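Local coordinates for multiheme cytochrome cf (Carboxydothermus ferrireducens DSM 11255, PDB 6QVM), which is an eleven-heme cytochrome of the S-layer that probably acts as an extracellular Fe(III) reductase, passing electrons along its hemes to insoluble acceptors, at residues K264-A267 and S268-R271; T307-W310 and L311-C314; V616-R619 and V620-L624. All blocks are in the same frame, centred on the assembly; numbering follows the deposited sequence.

Interaction 1 (K264-A267 and S268-R271)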
loop_
_atom_site.group_PDB
_atom_site.type_symbol
_atom_site.label_atom_id
_atom_site.label_comp_id
_atom_site.label_asym_id
_atom_site.label_seq_id
_atom_site.Cartn_x
_atom_site.Cartn_y
_atom_site.Cartn_z
ATOM N N LYS A 264 -30.876 5.789 21.670
ATOM C CA LYS A 264 -31.146 4.402 21.316
ATOM C C LYS A 264 -30.042 3.437 21.726
ATOM O O LYS A 264 -30.348 2.287 22.066
ATOM C CB LYS A 264 -31.390 4.275 19.810
ATOM C CG LYS A 264 -32.523 5.168 19.304
ATOM C CD LYS A 264 -33.330 4.530 18.195
ATOM C CE LYS A 264 -34.278 5.549 17.575
ATOM N NZ LYS A 264 -35.185 4.925 16.572
ATOM N N PHE A 265 -28.773 3.861 21.730
ATOM C CA PHE A 265 -27.715 2.978 22.202
ATOM C C PHE A 265 -26.562 3.792 22.767
ATOM O O PHE A 265 -26.519 5.021 22.659
ATOM C CB PHE A 265 -27.232 2.015 21.103
ATOM C CG PHE A 265 -26.708 2.692 19.863
ATOM C CD1 PHE A 265 -27.575 3.110 18.867
ATOM C CD2 PHE A 265 -25.347 2.893 19.686
ATOM C CE1 PHE A 265 -27.098 3.728 17.724
ATOM C CE2 PHE A 265 -24.865 3.503 18.543
ATOM C CZ PHE A 265 -25.740 3.918 17.559
ATOM N N GLN A 266 -25.635 3.072 23.396
ATOM C CA GLN A 266 -24.468 3.630 24.060
ATOM C C GLN A 266 -23.228 2.879 23.596
ATOM O O GLN A 266 -23.309 1.904 22.845
ATOM C CB GLN A 266 -24.601 3.550 25.588
ATOM C CG GLN A 266 -25.675 4.459 26.150
ATOM C CD GLN A 266 -25.342 5.923 25.951
ATOM O OE1 GLN A 266 -24.380 6.440 26.523
ATOM N NE2 GLN A 266 -26.128 6.597 25.122
ATOM N N ALA A 267 -22.066 3.334 24.077
ATOM C CA ALA A 267 -20.801 2.797 23.585
ATOM C C ALA A 267 -20.675 1.310 23.886
ATOM O O ALA A 267 -20.113 0.552 23.087
ATOM C CB ALA A 267 -19.625 3.564 24.181
ATOM N N SER A 268 -21.190 0.874 25.035
ATOM C CA SER A 268 -21.089 -0.527 25.423
ATOM C C SER A 268 -22.016 -1.437 24.622
ATOM O O SER A 268 -21.830 -2.658 24.648
ATOM C CB SER A 268 -21.371 -0.682 26.920
ATOM O OG SER A 268 -22.583 -0.043 27.271
ATOM N N ASP A 269 -22.996 -0.882 23.910
ATOM C CA ASP A 269 -23.767 -1.678 22.963
ATOM C C ASP A 269 -23.027 -1.887 21.649
ATOM O O ASP A 269 -23.452 -2.721 20.841
ATOM C CB ASP A 269 -25.117 -1.013 22.681
ATOM C CG ASP A 269 -25.858 -0.629 23.949
ATOM O OD1 ASP A 269 -26.071 -1.509 24.817
ATOM O OD2 ASP A 269 -26.208 0.563 24.081
ATOM N N VAL A 270 -21.936 -1.158 21.426
ATOM C CA VAL A 270 -21.252 -1.129 20.140
ATOM C C VAL A 270 -20.067 -2.081 20.176
ATOM O O VAL A 270 -19.250 -2.042 21.103
ATOM C CB VAL A 270 -20.801 0.295 19.782
ATOM C CG1 VAL A 270 -20.207 0.329 18.383
ATOM C CG2 VAL A 270 -21.968 1.257 19.893
ATOM N N ARG A 271 -19.974 -2.935 19.163
ATOM C CA ARG A 271 -18.824 -3.809 18.988
ATOM C C ARG A 271 -17.748 -3.143 18.134
ATOM O O ARG A 271 -16.571 -3.131 18.505
ATOM C CB ARG A 271 -19.277 -5.121 18.350
ATOM C CG ARG A 271 -18.328 -6.266 18.564
ATOM C CD ARG A 271 -18.814 -7.510 17.888
ATOM N NE ARG A 271 -19.738 -8.298 18.699
ATOM C CZ ARG A 271 -19.356 -9.113 19.679
ATOM N NH1 ARG A 271 -20.247 -9.814 20.360
ATOM N NH2 ARG A 271 -18.073 -9.245 19.965
HETATM O O HOH W 1 -18.000 -1.118 23.371
#

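Interaction 2 (T307-W310 and L311-C314). With HEC (heme c), chain H.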
loop_
_atom_site.group_PDB
_atom_site.type_symbol
_atom_site.label_atom_id
_atom_site.label_comp_id
_atom_site.label_asym_id
_atom_site.label_seq_id
_atom_site.Cartn_x
_atom_site.Cartn_y
_atom_site.Cartn_z
ATOM N N THR A 307 -29.283 -2.337 8.044
ATOM C CA THR A 307 -29.651 -3.418 8.941
ATOM C C THR A 307 -28.911 -4.713 8.645
ATOM O O THR A 307 -29.189 -5.726 9.299
ATOM C CB THR A 307 -31.165 -3.688 8.892
ATOM O OG1 THR A 307 -31.573 -3.918 7.536
ATOM C CG2 THR A 307 -31.953 -2.518 9.478
ATOM N N GLN A 308 -27.977 -4.709 7.695
ATOM C CA GLN A 308 -27.247 -5.917 7.343
ATOM C C GLN A 308 -26.404 -6.410 8.516
ATOM O O GLN A 308 -26.124 -5.684 9.474
ATOM C CB GLN A 308 -26.340 -5.682 6.130
ATOM C CG GLN A 308 -27.038 -5.146 4.889
ATOM C CD GLN A 308 -27.108 -3.633 4.862
ATOM O OE1 GLN A 308 -27.263 -2.987 5.897
ATOM N NE2 GLN A 308 -26.993 -3.059 3.669
ATOM N N ASN A 309 -26.014 -7.682 8.433
ATOM C CA ASN A 309 -24.989 -8.235 9.309
ATOM C C ASN A 309 -23.636 -7.838 8.731
ATOM O O ASN A 309 -23.266 -8.276 7.636
ATOM C CB ASN A 309 -25.134 -9.751 9.427
ATOM C CG ASN A 309 -24.176 -10.360 10.446
ATOM O OD1 ASN A 309 -23.002 -9.985 10.521
ATOM N ND2 ASN A 309 -24.675 -11.309 11.228
ATOM N N TRP A 310 -22.898 -7.007 9.472
ATOM C CA TRP A 310 -21.632 -6.487 8.965
ATOM C C TRP A 310 -20.616 -7.603 8.790
ATOM O O TRP A 310 -19.881 -7.638 7.798
ATOM C CB TRP A 310 -21.088 -5.408 9.900
ATOM C CG TRP A 310 -19.631 -5.118 9.698
ATOM C CD1 TRP A 310 -19.079 -4.292 8.759
ATOM C CD2 TRP A 310 -18.538 -5.658 10.449
ATOM N NE1 TRP A 310 -17.712 -4.284 8.880
ATOM C CE2 TRP A 310 -17.353 -5.111 9.913
ATOM C CE3 TRP A 310 -18.445 -6.545 11.528
ATOM C CZ2 TRP A 310 -16.093 -5.425 10.416
ATOM C CZ3 TRP A 310 -17.192 -6.855 12.026
ATOM C CH2 TRP A 310 -16.032 -6.299 11.468
ATOM N N LEU A 311 -20.569 -8.534 9.741
ATOM C CA LEU A 311 -19.581 -9.607 9.676
ATOM C C LEU A 311 -19.816 -10.512 8.474
ATOM O O LEU A 311 -18.862 -10.942 7.814
ATOM C CB LEU A 311 -19.609 -10.409 10.973
ATOM C CG LEU A 311 -18.496 -11.426 11.223
ATOM C CD1 LEU A 311 -17.133 -10.758 11.217
ATOM C CD2 LEU A 311 -18.734 -12.143 12.547
ATOM N N VAL A 312 -21.083 -10.804 8.172
ATOM C CA VAL A 312 -21.403 -11.727 7.091
ATOM C C VAL A 312 -21.327 -11.018 5.740
ATOM O O VAL A 312 -20.917 -11.603 4.731
ATOM C CB VAL A 312 -22.782 -12.374 7.341
ATOM C CG1 VAL A 312 -23.237 -13.158 6.117
ATOM C CG2 VAL A 312 -22.724 -13.255 8.570
ATOM N N SER A 313 -21.726 -9.749 5.694
ATOM C CA SER A 313 -21.934 -9.055 4.427
ATOM C C SER A 313 -20.881 -8.000 4.090
ATOM O O SER A 313 -20.810 -7.569 2.929
ATOM C CB SER A 313 -23.322 -8.400 4.412
ATOM O OG SER A 313 -24.342 -9.387 4.513
ATOM N N CYS A 314 -20.055 -7.582 5.055
ATOM C CA CYS A 314 -19.232 -6.403 4.796
ATOM C C CYS A 314 -17.792 -6.573 5.229
ATOM O O CYS A 314 -16.877 -6.049 4.578
ATOM C CB CYS A 314 -19.814 -5.164 5.497
ATOM S SG CYS A 314 -21.610 -4.980 5.369
HETATM FE FE HEC H . -17.821 -0.906 1.808
HETATM C CHA HEC H . -16.395 2.216 1.330
HETATM C CHB HEC H . -19.933 0.468 4.154
HETATM C CHC HEC H . -19.436 -3.937 2.121
HETATM C CHD HEC H . -15.466 -2.372 -0.184
HETATM N NA HEC H . -18.112 0.986 2.594
HETATM C C1A HEC H . -17.390 2.122 2.278
HETATM C C2A HEC H . -17.879 3.211 3.099
HETATM C C3A HEC H . -18.857 2.735 3.879
HETATM C C4A HEC H . -19.023 1.326 3.576
HETATM C CMA HEC H . -19.653 3.548 4.921
HETATM C CAA HEC H . -17.359 4.665 3.053
HETATM C CBA HEC H . -18.106 5.374 1.921
HETATM C CGA HEC H . -17.744 6.837 1.872
HETATM O O1A HEC H . -16.535 7.171 1.733
HETATM O O2A HEC H . -18.687 7.668 1.951
HETATM N NB HEC H . -19.366 -1.621 2.949
HETATM C C1B HEC H . -20.160 -0.844 3.776
HETATM C C2B HEC H . -21.279 -1.658 4.200
HETATM C C3B HEC H . -21.148 -2.881 3.643
HETATM C C4B HEC H . -19.937 -2.876 2.845
HETATM C CMB HEC H . -22.391 -1.160 5.149
HETATM C CAB HEC H . -22.084 -4.106 3.801
HETATM C CBB HEC H . -23.511 -3.810 3.284
HETATM N NC HEC H . -17.492 -2.802 1.123
HETATM C C1C HEC H . -18.296 -3.906 1.342
HETATM C C2C HEC H . -17.757 -5.022 0.588
HETATM C C3C HEC H . -16.655 -4.592 -0.055
HETATM C C4C HEC H . -16.475 -3.188 0.276
HETATM C CMC HEC H . -18.354 -6.446 0.574
HETATM C CAC HEC H . -15.702 -5.400 -0.970
HETATM C CBC HEC H . -16.435 -5.866 -2.244
HETATM N ND HEC H . -16.178 -0.189 0.768
HETATM C C1D HEC H . -15.386 -1.000 -0.038
HETATM C C2D HEC H . -14.437 -0.167 -0.730
HETATM C C3D HEC H . -14.720 1.272 -0.263
HETATM C C4D HEC H . -15.818 1.156 0.666
HETATM C CMD HEC H . -13.372 -0.689 -1.714
HETATM C CAD HEC H . -14.007 2.581 -0.675
HETATM C CBD HEC H . -14.051 2.754 -2.196
HETATM C CGD HEC H . -15.415 3.219 -2.632
HETATM O O1D HEC H . -16.187 3.673 -1.757
HETATM O O2D HEC H . -15.735 3.142 -3.843
HETATM O O HOH W 2 -26.355 -9.275 6.402
#

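Interaction 3 (V616-R619 and V620-L624)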
loop_
_atom_site.group_PDB
_atom_site.type_symbol
_atom_site.label_atom_id
_atom_site.label_comp_id
_atom_site.label_asym_id
_atom_site.label_seq_id
_atom_site.Cartn_x
_atom_site.Cartn_y
_atom_site.Cartn_z
ATOM N N VAL A 616 -18.849 21.173 -35.096
ATOM C CA VAL A 616 -17.391 21.154 -35.077
ATOM C C VAL A 616 -16.854 20.021 -35.947
ATOM O O VAL A 616 -15.902 20.224 -36.700
ATOM C CB VAL A 616 -16.867 21.073 -33.627
ATOM C CG1 VAL A 616 -15.344 20.927 -33.611
ATOM C CG2 VAL A 616 -17.279 22.317 -32.867
ATOM N N ASP A 617 -17.456 18.826 -35.872
ATOM C CA ASP A 617 -17.050 17.719 -36.740
ATOM C C ASP A 617 -17.149 18.110 -38.208
ATOM O O ASP A 617 -16.229 17.865 -38.994
ATOM C CB ASP A 617 -17.906 16.483 -36.460
ATOM C CG ASP A 617 -17.655 15.897 -35.082
ATOM O OD1 ASP A 617 -16.512 16.011 -34.580
ATOM O OD2 ASP A 617 -18.604 15.322 -34.508
ATOM N N THR A 618 -18.279 18.700 -38.595
ATOM C CA THR A 618 -18.480 19.205 -39.946
ATOM C C THR A 618 -17.311 20.072 -40.391
ATOM O O THR A 618 -16.692 19.830 -41.433
ATOM C CB THR A 618 -19.779 20.012 -39.997
ATOM O OG1 THR A 618 -20.882 19.141 -39.750
ATOM C CG2 THR A 618 -19.928 20.702 -41.338
ATOM N N ARG A 619 -16.963 21.057 -39.563
ATOM C CA ARG A 619 -16.017 22.078 -40.000
ATOM C C ARG A 619 -14.599 21.537 -40.117
ATOM O O ARG A 619 -13.838 22.009 -40.966
ATOM C CB ARG A 619 -16.066 23.284 -39.062
ATOM C CG ARG A 619 -17.327 24.131 -39.221
ATOM C CD ARG A 619 -17.292 25.339 -38.295
ATOM N NE ARG A 619 -16.144 26.203 -38.577
ATOM C CZ ARG A 619 -15.810 27.274 -37.862
ATOM N NH1 ARG A 619 -16.529 27.617 -36.799
ATOM N NH2 ARG A 619 -14.760 28.010 -38.218
ATOM N N VAL A 620 -14.217 20.562 -39.288
ATOM C CA VAL A 620 -12.875 20.006 -39.444
ATOM C C VAL A 620 -12.813 19.075 -40.650
ATOM O O VAL A 620 -11.833 19.091 -41.398
ATOM C CB VAL A 620 -12.384 19.296 -38.164
ATOM C CG1 VAL A 620 -11.652 20.268 -37.258
ATOM C CG2 VAL A 620 -13.515 18.593 -37.431
ATOM N N ASN A 621 -13.852 18.262 -40.868
ATOM C CA ASN A 621 -13.840 17.336 -41.998
ATOM C C ASN A 621 -13.723 18.077 -43.325
ATOM O O ASN A 621 -12.952 17.677 -44.203
ATOM C CB ASN A 621 -15.096 16.469 -41.981
ATOM C CG ASN A 621 -15.028 15.364 -40.946
ATOM O OD1 ASN A 621 -13.950 14.883 -40.601
ATOM N ND2 ASN A 621 -16.186 14.945 -40.458
ATOM N N ASN A 622 -14.460 19.178 -43.478
ATOM C CA ASN A 622 -14.427 19.968 -44.702
ATOM C C ASN A 622 -13.131 20.755 -44.860
ATOM O O ASN A 622 -12.941 21.403 -45.894
ATOM C CB ASN A 622 -15.636 20.906 -44.731
ATOM C CG ASN A 622 -16.944 20.177 -44.489
ATOM O OD1 ASN A 622 -16.950 19.011 -44.098
ATOM N ND2 ASN A 622 -18.058 20.860 -44.716
ATOM N N ILE A 623 -12.239 20.714 -43.870
ATOM C CA ILE A 623 -10.912 21.303 -44.008
ATOM C C ILE A 623 -9.939 20.197 -44.393
ATOM O O ILE A 623 -8.977 20.423 -45.136
ATOM C CB ILE A 623 -10.473 22.021 -42.716
ATOM C CG1 ILE A 623 -11.306 23.282 -42.478
ATOM C CG2 ILE A 623 -8.999 22.396 -42.772
ATOM C CD1 ILE A 623 -10.915 24.037 -41.228
ATOM N N LEU A 624 -10.197 18.986 -43.907
ATOM C CA LEU A 624 -9.322 17.862 -44.211
ATOM C C LEU A 624 -9.719 17.162 -45.505
ATOM O O LEU A 624 -8.850 16.649 -46.217
ATOM C CB LEU A 624 -9.316 16.871 -43.048
ATOM C CG LEU A 624 -8.711 17.436 -41.764
ATOM C CD1 LEU A 624 -8.716 16.407 -40.642
ATOM C CD2 LEU A 624 -7.300 17.940 -42.021
#

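Interaction 1 (K264-A267 and S268-R271)
The Phe-265 ring meets Val-270 obliquely, with the methyl CG2 of Val-270 lying 3.8 Å from CD2 of Phe-265 and almost as near to CE2. Tyr-292, from strand 292-295, also packs on this aromatic side chain. The second flat group, the Asp-269 carboxylate, is met on the anti side of OD2: the backbone N of Gln-266 donates to it over 2.7 Å, only 16° out of the carboxylate plane and with a fairly straight N-H...O angle of 156°. Because CG of Asp-269 stands beside its own backbone N, anti to the carbonyl carbon (chi1 -50°), the carboxylate turns back along the chain to reach that N-H. CB of Phe-265 touches the same oxygen, 3.5 Å from Asp-269 OD2.

The backbone closes the turn. Asp-269 N donates to Gln-266 O (3.0 Å), and Val-270 N donates to Ala-267 O, also at 3.0 Å; both are i to i+3 bonds, consistent with a 3-10 turn. A water gives a further bond to Ala-267 O and another to Val-270 O, so Ala-267 O takes two donors. The amide of Gln-266 leads off to the carbonyl oxygen of Trp-259.

Of a capping box only one half is present, the bond from Gln-266 N to Asp-269 OD2; in place of the other, Asp-269 N is taken by the main-chain oxygen of Gln-266 and not by its side chain. Were Asp-269 replaced by an alanine, the Gln-266 N-H would probably lose its carboxylate acceptor and the chain ahead of the turn gain freedom to swing. Chemically, this is a side-chain to backbone bond at the start of a 3-10 turn, where the probably ionised carboxylate is likely to be favoured by the N-H groups of the turn's N-terminal end.

Interaction 2 (T307-W310 and L311-C314)
Cys-314 N donates to Trp-310 O over 2.7 Å, closing the last turn of a very short helix, and Ser-313 N makes the equivalent bond to Asn-309 O at 2.9 Å. Asn-309 is the N-cap. With CG anti to its backbone N (chi1 -174°), its amide folds over the first turn and OD1 accepts from Val-312 N at 3.1 Å, the N-H arriving well above the amide carbonyl plane (57° out of it). CG2 of Val-312 lies 3.7 Å from CG of Asn-309, the two side chains crossing nearly at right angles, so a methyl packs against the capping amide. A water accepts from Asn-309 N and is also hydrogen-bonded to Ser-313 OG, linking the cap residue to the helix end.

The short helix leads straight to Cys-314, whose SG is joined covalently to the vinyl-derived CAB of heme c at 1.9 Å. This is the first cysteine of a CXXCH heme-attachment motif that ends at His-318. CB of Cys-314 packs 3.5 Å from CD1 of Trp-310, and the sulfur approaches the indole obliquely, 61° off the normal of the five-membered ring, as a sulfur-aromatic contact. Gln-308 adds a touch from before the helix, its NE2 lying 3.6 Å from CBB of the heme. The capped turn thus ends at the heme thioether, with the buried Trp-310 indole next to the cysteine CB.

Trp-310 meets the rings of Tyr-272, in strand 270-275, and of His-318. Val-312 touches a bound N-acetylgalactosamine. Tyr-333 of strand 333-336 and Tyr-340 of strand 339-342 pack against Leu-311 and Val-312, so the helix has these two strands on its Leu-311 and Val-312 side and the heme at Cys-314.

Interaction 3 (V616-R619 and V620-L624)
Val-620 is pressed against the preceding turn: its CG2 lies 3.0 Å from Val-616 O and 3.2 Å from Asp-617 O. A chi1 (to CG1) of -90° leaves CG2 between the backbone N and the carbonyl carbon, a strained or imprecisely modelled position, so the closeness itself is doubtful. One turn on, CG1 of Ile-623 sits 3.2 Å from Arg-619 O. These apolar groups form the inner face, where Val-616 and Val-620 meet Val-650 and Ile-623 meets Ala-647 and Ala-671. At the edge of this interface Arg-619 bridges to helix 661-672, its NH2 in salt bridges to Asp-669 and Glu-672.

The outer face, with Thr-618, Asn-621 and Asn-622 exposed to solvent, is looser. Thr-618 and Asn-622 run alongside each other in the same direction, with the methyl CG2 of Thr-618 against the Asn-622 amide; which end of that amide faces Thr-618 O is doubtful. The hydroxyl of Thr-618 is hydrogen-bonded to Asp-614 O.

Beneath both faces run regular i to i+4 bonds, such as Asn-621 N to Asp-617 O at 3.1 Å. The whole is typical of an amphipathic helix in a helical bundle, here helix 606-628 packed on helices 641-652 and 661-672.

Overall arrangement
Followed from the N terminus, the three contacts come in series; none nests in or crosses another, and each closes a turn within its own continuous stretch. Interaction 1 shapes the entry to strand 270-275 of the five-stranded antiparallel sheet. The chain then runs through that sheet to its outer strand 300-303 and emerges at interaction 2, the turn that delivers a heme thioether. Their centres are about 17 Å apart without touching, though Tyr-287 packs on side chains of both and strand 270-275 also supplies Tyr-272 to the second. Interaction 3 is remote, its centre about 56 Å from that of interaction 2, and belongs to the C-terminal helices.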